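Sister chromatid cohesion protein (Chaetomium thermophilum, PDB 5T8V) is the cohesin loader subunit SCC2, here its C-terminal HEAT-repeat fragment, which probably associates with chromatin and helps load cohesin onto it. Local coordinates at residues A[428-439]-A[605-616]. Numbering follows the deposited sequence.
Sequences LRLLMLMMVGLV and QFCEAFGAILNI
Leu428 lies over one face of the Phe606 ring, its CB 4.1 Å from the ring centroid and close to the ring normal, a CH-pi contact within the HEAT-repeat solenoid of this cohesin-loader fragment. Met432 meets the same ring at its edge through CB. With CG anti to the backbone N (chi1 175°) and the chain bent at both later torsions, Met432 sets its CE against Ala609 CB, at 3.5 Å, and beside Gln605 O. Farther along, the axes of 428-439 and 610-616 approach to 11.7 Å and run at 40° to each other, and branched side chains meet between them: Val436 CG2 touches Ile613 CG2 at 3.7 Å, the two side chains crossing at about a right angle, while Val436 CG1 reaches Ile616 CD1. At the exposed margin the extended Gln605 side chain crosses Arg429, guanidinium and amide planes 24° apart. Gln605 OE1 rests 3.5 Å from Arg429 CD, and Gln605 NE2 lies beside both methyls of Leu433; these contacts are packing only. Arg429 NE forms a salt bridge with Glu425. Replacing Arg429 with an alanine would probably leave Glu425 without this ionic partner and the aliphatic part of Gln605 less covered. In the second shell, helix 446-474 touches Phe606 through Ile463 and Ile616 through Leu453, and helix 402-414 packs on Leu428; these two helices flank a contact whose own segments have 165 residues between them in the chain. Near the C-terminal ends of both segments, Val439 CG1 lies 4.3 Å from Ile616 CG2.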
ATOM      1  N   LEU A 428      -8.562  12.657  22.528  1.00 14.23           N
ATOM      2  CA  LEU A 428      -7.872  12.180  21.335  1.00 13.96           C
ATOM      3  C   LEU A 428      -6.362  12.311  21.471  1.00 13.38           C
ATOM      4  O   LEU A 428      -5.618  11.480  20.943  1.00 14.15           O
ATOM      5  CB  LEU A 428      -8.358  12.951  20.109  1.00 13.14           C
ATOM      6  CG  LEU A 428      -9.785  12.654  19.651  1.00 13.26           C
ATOM      7  CD1 LEU A 428     -10.257  13.714  18.665  1.00 13.09           C
ATOM      8  CD2 LEU A 428      -9.865  11.273  19.027  1.00 14.28           C
ATOM      9  N   ARG A 429      -5.890  13.350  22.163  1.00 14.83           N
ATOM     10  CA  ARG A 429      -4.455  13.527  22.358  1.00 14.88           C
ATOM     11  C   ARG A 429      -3.875  12.386  23.181  1.00 15.82           C
ATOM     12  O   ARG A 429      -2.886  11.759  22.786  1.00 16.23           O
ATOM     13  CB  ARG A 429      -4.177  14.867  23.038  1.00 15.17           C
ATOM     14  CG  ARG A 429      -2.698  15.192  23.204  1.00 17.15           C
ATOM     15  CD  ARG A 429      -2.447  16.022  24.454  1.00 17.10           C
ATOM     16  NE  ARG A 429      -3.219  17.261  24.459  1.00 17.50           N
ATOM     17  CZ  ARG A 429      -3.302  18.084  25.498  1.00 16.80           C
ATOM     18  NH1 ARG A 429      -2.666  17.805  26.628  1.00 15.82           N
ATOM     19  NH2 ARG A 429      -4.029  19.188  25.410  1.00 16.74           N
ATOM     20  N   LEU A 430      -4.477  12.106  24.339  1.00 11.43           N
ATOM     21  CA  LEU A 430      -3.961  11.031  25.180  1.00 12.19           C
ATOM     22  C   LEU A 430      -4.099   9.681  24.489  1.00 13.77           C
ATOM     23  O   LEU A 430      -3.197   8.836  24.570  1.00 15.10           O
ATOM     24  CB  LEU A 430      -4.681  11.031  26.526  1.00 11.89           C
ATOM     25  CG  LEU A 430      -4.556  12.332  27.321  1.00 11.50           C
ATOM     26  CD1 LEU A 430      -5.336  12.231  28.612  1.00 13.27           C
ATOM     27  CD2 LEU A 430      -3.105  12.669  27.607  1.00 11.36           C
ATOM     28  N   LEU A 431      -5.217   9.460  23.797  1.00 23.18           N
ATOM     29  CA  LEU A 431      -5.374   8.222  23.043  1.00 25.29           C
ATOM     30  C   LEU A 431      -4.265   8.075  22.009  1.00 26.35           C
ATOM     31  O   LEU A 431      -3.669   7.001  21.868  1.00 30.32           O
ATOM     32  CB  LEU A 431      -6.750   8.193  22.378  1.00 26.76           C
ATOM     33  CG  LEU A 431      -7.349   6.814  22.098  1.00 31.41           C
ATOM     34  CD1 LEU A 431      -8.847   6.925  21.888  1.00 32.72           C
ATOM     35  CD2 LEU A 431      -6.705   6.177  20.890  1.00 33.84           C
ATOM     36  N   MET A 432      -3.956   9.157  21.293  1.00 16.22           N
ATOM     37  CA  MET A 432      -2.913   9.111  20.275  1.00 16.12           C
ATOM     38  C   MET A 432      -1.556   8.808  20.896  1.00 16.78           C
ATOM     39  O   MET A 432      -0.828   7.927  20.425  1.00 18.07           O
ATOM     40  CB  MET A 432      -2.883  10.434  19.508  1.00 15.16           C
ATOM     41  CG  MET A 432      -1.749  10.550  18.503  1.00 17.51           C
ATOM     42  SD  MET A 432      -0.225  11.179  19.234  1.00 19.29           S
ATOM     43  CE  MET A 432      -0.681  12.880  19.564  1.00 18.23           C
ATOM     44  N   LEU A 433      -1.190   9.536  21.954  1.00 13.57           N
ATOM     45  CA  LEU A 433       0.068   9.252  22.640  1.00 14.47           C
ATOM     46  C   LEU A 433       0.146   7.788  23.045  1.00 15.60           C
ATOM     47  O   LEU A 433       1.199   7.149  22.916  1.00 16.81           O
ATOM     48  CB  LEU A 433       0.214  10.151  23.866  1.00 13.99           C
ATOM     49  CG  LEU A 433       0.289  11.656  23.603  1.00 14.89           C
ATOM     50  CD1 LEU A 433       0.300  12.424  24.918  1.00 14.62           C
ATOM     51  CD2 LEU A 433       1.512  12.010  22.762  1.00 13.77           C
ATOM     52  N   MET A 434      -0.968   7.232  23.523  1.00 21.37           N
ATOM     53  CA  MET A 434      -0.965   5.844  23.964  1.00 23.89           C
ATOM     54  C   MET A 434      -0.764   4.889  22.794  1.00 25.68           C
ATOM     55  O   MET A 434      -0.030   3.900  22.913  1.00 27.61           O
ATOM     56  CB  MET A 434      -2.265   5.535  24.696  1.00 24.71           C
ATOM     57  CG  MET A 434      -2.301   4.154  25.323  1.00 27.60           C
ATOM     58  SD  MET A 434      -3.601   3.996  26.553  1.00 28.85           S
ATOM     59  CE  MET A 434      -2.976   5.075  27.843  1.00 28.53           C
ATOM     60  N   MET A 435      -1.404   5.161  21.654  1.00 24.48           N
ATOM     61  CA  MET A 435      -1.259   4.267  20.508  1.00 25.70           C
ATOM     62  C   MET A 435       0.146   4.340  19.924  1.00 25.56           C
ATOM     63  O   MET A 435       0.745   3.306  19.607  1.00 27.32           O
ATOM     64  CB  MET A 435      -2.305   4.597  19.444  1.00 25.09           C
ATOM     65  CG  MET A 435      -3.732   4.403  19.919  1.00 25.63           C
ATOM     66  SD  MET A 435      -4.032   2.755  20.586  1.00 29.03           S
ATOM     67  CE  MET A 435      -5.337   3.101  21.763  1.00 28.51           C
ATOM     68  N   VAL A 436       0.689   5.548  19.770  1.00 18.12           N
ATOM     69  CA  VAL A 436       2.082   5.677  19.348  1.00 19.03           C
ATOM     70  C   VAL A 436       2.978   4.879  20.285  1.00 20.36           C
ATOM     71  O   VAL A 436       3.861   4.130  19.849  1.00 21.91           O
ATOM     72  CB  VAL A 436       2.496   7.159  19.295  1.00 18.06           C
ATOM     73  CG1 VAL A 436       3.989   7.294  19.006  1.00 19.24           C
ATOM     74  CG2 VAL A 436       1.690   7.894  18.239  1.00 17.06           C
ATOM     75  N   GLY A 437       2.754   5.024  21.593  1.00 19.92           N
ATOM     76  CA  GLY A 437       3.529   4.254  22.551  1.00 21.30           C
ATOM     77  C   GLY A 437       3.437   2.760  22.304  1.00 22.79           C
ATOM     78  O   GLY A 437       4.446   2.052  22.322  1.00 24.49           O
ATOM     79  N   LEU A 438       2.220   2.259  22.065  1.00 22.36           N
ATOM     80  CA  LEU A 438       2.047   0.827  21.833  1.00 23.92           C
ATOM     81  C   LEU A 438       2.772   0.380  20.572  1.00 25.15           C
ATOM     82  O   LEU A 438       3.327  -0.725  20.526  1.00 27.03           O
ATOM     83  CB  LEU A 438       0.560   0.478  21.742  1.00 23.33           C
ATOM     84  CG  LEU A 438      -0.249   0.501  23.044  1.00 22.75           C
ATOM     85  CD1 LEU A 438      -1.717   0.201  22.766  1.00 22.36           C
ATOM     86  CD2 LEU A 438       0.304  -0.486  24.068  1.00 24.34           C
ATOM     87  N   VAL A 439       2.783   1.222  19.537  1.00 36.82           N
ATOM     88  CA  VAL A 439       3.437   0.843  18.287  1.00 38.95           C
ATOM     89  C   VAL A 439       4.953   0.899  18.425  1.00 41.41           C
ATOM     90  O   VAL A 439       5.669   0.160  17.739  1.00 42.54           O
ATOM     91  CB  VAL A 439       2.941   1.743  17.138  1.00 37.40           C
ATOM     92  CG1 VAL A 439       3.702   1.455  15.845  1.00 38.66           C
ATOM     93  CG2 VAL A 439       1.455   1.544  16.919  1.00 36.44           C
ATOM     94  N   GLN A 605      -1.084  19.654  20.894  1.00 24.68           N
ATOM     95  CA  GLN A 605      -0.173  18.517  20.849  1.00 15.75           C
ATOM     96  C   GLN A 605      -0.734  17.386  19.998  1.00 15.40           C
ATOM     97  O   GLN A 605       0.029  16.597  19.432  1.00 17.57           O
ATOM     98  CB  GLN A 605       0.120  18.029  22.268  1.00 16.66           C
ATOM     99  CG  GLN A 605       1.166  16.936  22.335  1.00 19.30           C
ATOM    100  CD  GLN A 605       1.400  16.432  23.743  1.00 19.85           C
ATOM    101  OE1 GLN A 605       0.883  16.992  24.715  1.00 18.81           O
ATOM    102  NE2 GLN A 605       2.180  15.361  23.863  1.00 21.27           N
ATOM    103  N   PHE A 606      -2.059  17.295  19.885  1.00 17.04           N
ATOM    104  CA  PHE A 606      -2.669  16.250  19.067  1.00 17.18           C
ATOM    105  C   PHE A 606      -2.384  16.475  17.585  1.00 16.74           C
ATOM    106  O   PHE A 606      -1.787  15.624  16.917  1.00 16.70           O
ATOM    107  CB  PHE A 606      -4.175  16.198  19.329  1.00 14.05           C
ATOM    108  CG  PHE A 606      -4.930  15.324  18.371  1.00 16.79           C
ATOM    109  CD1 PHE A 606      -4.699  13.960  18.324  1.00 17.33           C
ATOM    110  CD2 PHE A 606      -5.880  15.866  17.524  1.00 16.57           C
ATOM    111  CE1 PHE A 606      -5.395  13.155  17.445  1.00 14.09           C
ATOM    112  CE2 PHE A 606      -6.579  15.065  16.642  1.00 17.29           C
ATOM    113  CZ  PHE A 606      -6.337  13.707  16.604  1.00 18.45           C
ATOM    114  N   CYS A 607      -2.804  17.625  17.052  1.00 19.17           N
ATOM    115  CA  CYS A 607      -2.645  17.878  15.624  1.00 18.63           C
ATOM    116  C   CYS A 607      -1.178  17.990  15.235  1.00 18.00           C
ATOM    117  O   CYS A 607      -0.786  17.552  14.147  1.00 17.86           O
ATOM    118  CB  CYS A 607      -3.397  19.147  15.230  1.00 19.50           C
ATOM    119  SG  CYS A 607      -5.190  18.968  15.255  1.00 20.89           S
ATOM    120  N   GLU A 608      -0.351  18.573  16.104  1.00 13.64           N
ATOM    121  CA  GLU A 608       1.066  18.715  15.798  1.00 14.37           C
ATOM    122  C   GLU A 608       1.756  17.374  15.593  1.00 15.14           C
ATOM    123  O   GLU A 608       2.871  17.348  15.063  1.00 15.82           O
ATOM    124  CB  GLU A 608       1.767  19.499  16.911  1.00 20.01           C
ATOM    125  CG  GLU A 608       1.490  20.999  16.886  1.00 20.18           C
ATOM    126  CD  GLU A 608       2.308  21.769  17.913  1.00 22.36           C
ATOM    127  OE1 GLU A 608       2.895  21.131  18.817  1.00 23.90           O
ATOM    128  OE2 GLU A 608       2.370  23.015  17.816  1.00 22.60           O
ATOM    129  N   ALA A 609       1.130  16.267  15.992  1.00 15.16           N
ATOM    130  CA  ALA A 609       1.702  14.943  15.782  1.00 15.97           C
ATOM    131  C   ALA A 609       1.466  14.407  14.375  1.00 15.49           C
ATOM    132  O   ALA A 609       2.077  13.395  14.008  1.00 16.23           O
ATOM    133  CB  ALA A 609       1.128  13.960  16.801  1.00 16.32           C
ATOM    134  N   PHE A 610       0.610  15.067  13.591  1.00 15.84           N
ATOM    135  CA  PHE A 610       0.263  14.649  12.236  1.00 15.06           C
ATOM    136  C   PHE A 610       1.436  13.997  11.516  1.00 15.65           C
ATOM    137  O   PHE A 610       1.468  12.770  11.359  1.00 16.94           O
ATOM    138  CB  PHE A 610      -0.242  15.853  11.440  1.00 13.20           C
ATOM    139  CG  PHE A 610      -0.772  15.505  10.082  1.00 13.27           C
ATOM    140  CD1 PHE A 610      -1.868  14.673   9.945  1.00 14.24           C
ATOM    141  CD2 PHE A 610      -0.184  16.022   8.944  1.00 12.69           C
ATOM    142  CE1 PHE A 610      -2.362  14.356   8.697  1.00 14.51           C
ATOM    143  CE2 PHE A 610      -0.673  15.708   7.693  1.00 13.15           C
ATOM    144  CZ  PHE A 610      -1.765  14.874   7.570  1.00 14.05           C
ATOM    145  N   GLY A 611       2.406  14.806  11.092  1.00 17.06           N
ATOM    146  CA  GLY A 611       3.590  14.301  10.428  1.00 17.91           C
ATOM    147  C   GLY A 611       4.050  12.976  10.995  1.00 19.30           C
ATOM    148  O   GLY A 611       4.022  11.952  10.300  1.00 19.57           O
ATOM    149  N   ALA A 612       4.425  12.974  12.276  1.00 17.77           N
ATOM    150  CA  ALA A 612       4.934  11.759  12.900  1.00 19.19           C
ATOM    151  C   ALA A 612       4.012  10.580  12.622  1.00 18.87           C
ATOM    152  O   ALA A 612       4.415   9.588  12.002  1.00 19.65           O
ATOM    153  CB  ALA A 612       5.099  11.970  14.406  1.00 19.96           C
ATOM    154  N   ILE A 613       2.751  10.685  13.044  1.00 26.24           N
ATOM    155  CA  ILE A 613       1.868   9.531  12.924  1.00 27.44           C
ATOM    156  C   ILE A 613       1.646   9.185  11.462  1.00 26.99           C
ATOM    157  O   ILE A 613       1.532   8.004  11.108  1.00 28.84           O
ATOM    158  CB  ILE A 613       0.542   9.770  13.680  1.00 28.91           C
ATOM    159  CG1 ILE A 613      -0.157  11.039  13.189  1.00 29.53           C
ATOM    160  CG2 ILE A 613       0.816   9.835  15.184  1.00 30.34           C
ATOM    161  CD1 ILE A 613      -1.440  11.368  13.934  1.00 30.16           C
ATOM    162  N   LEU A 614       1.635  10.189  10.580  1.00 16.28           N
ATOM    163  CA  LEU A 614       1.509   9.901   9.157  1.00 16.83           C
ATOM    164  C   LEU A 614       2.598   8.932   8.716  1.00 18.92           C
ATOM    165  O   LEU A 614       2.326   7.938   8.031  1.00 20.11           O
ATOM    166  CB  LEU A 614       1.566  11.197   8.348  1.00 15.00           C
ATOM    167  CG  LEU A 614       1.502  11.046   6.824  1.00 16.69           C
ATOM    168  CD1 LEU A 614       0.275  10.259   6.389  1.00 16.22           C
ATOM    169  CD2 LEU A 614       1.521  12.416   6.154  1.00 15.06           C
ATOM    170  N   ASN A 615       3.840   9.183   9.139  1.00 28.54           N
ATOM    171  CA  ASN A 615       4.917   8.249   8.835  1.00 29.48           C
ATOM    172  C   ASN A 615       4.579   6.856   9.348  1.00 30.52           C
ATOM    173  O   ASN A 615       4.663   5.872   8.604  1.00 33.06           O
ATOM    174  CB  ASN A 615       6.232   8.751   9.432  1.00 31.96           C
ATOM    175  CG  ASN A 615       6.833   9.887   8.629  1.00 33.58           C
ATOM    176  OD1 ASN A 615       7.813   9.702   7.909  1.00 35.87           O
ATOM    177  ND2 ASN A 615       6.236  11.067   8.735  1.00 32.78           N
ATOM    178  N   ILE A 616       4.161   6.759  10.614  1.00 21.11           N
ATOM    179  CA  ILE A 616       3.774   5.464  11.167  1.00 22.31           C
ATOM    180  C   ILE A 616       2.785   4.782  10.238  1.00 21.71           C
ATOM    181  O   ILE A 616       2.873   3.574   9.986  1.00 23.17           O
ATOM    182  CB  ILE A 616       3.197   5.638  12.586  1.00 22.21           C
ATOM    183  CG1 ILE A 616       4.330   5.866  13.588  1.00 23.68           C
ATOM    184  CG2 ILE A 616       2.357   4.422  12.997  1.00 22.97           C
ATOM    185  CD1 ILE A 616       3.865   6.286  14.966  1.00 23.47           C
TER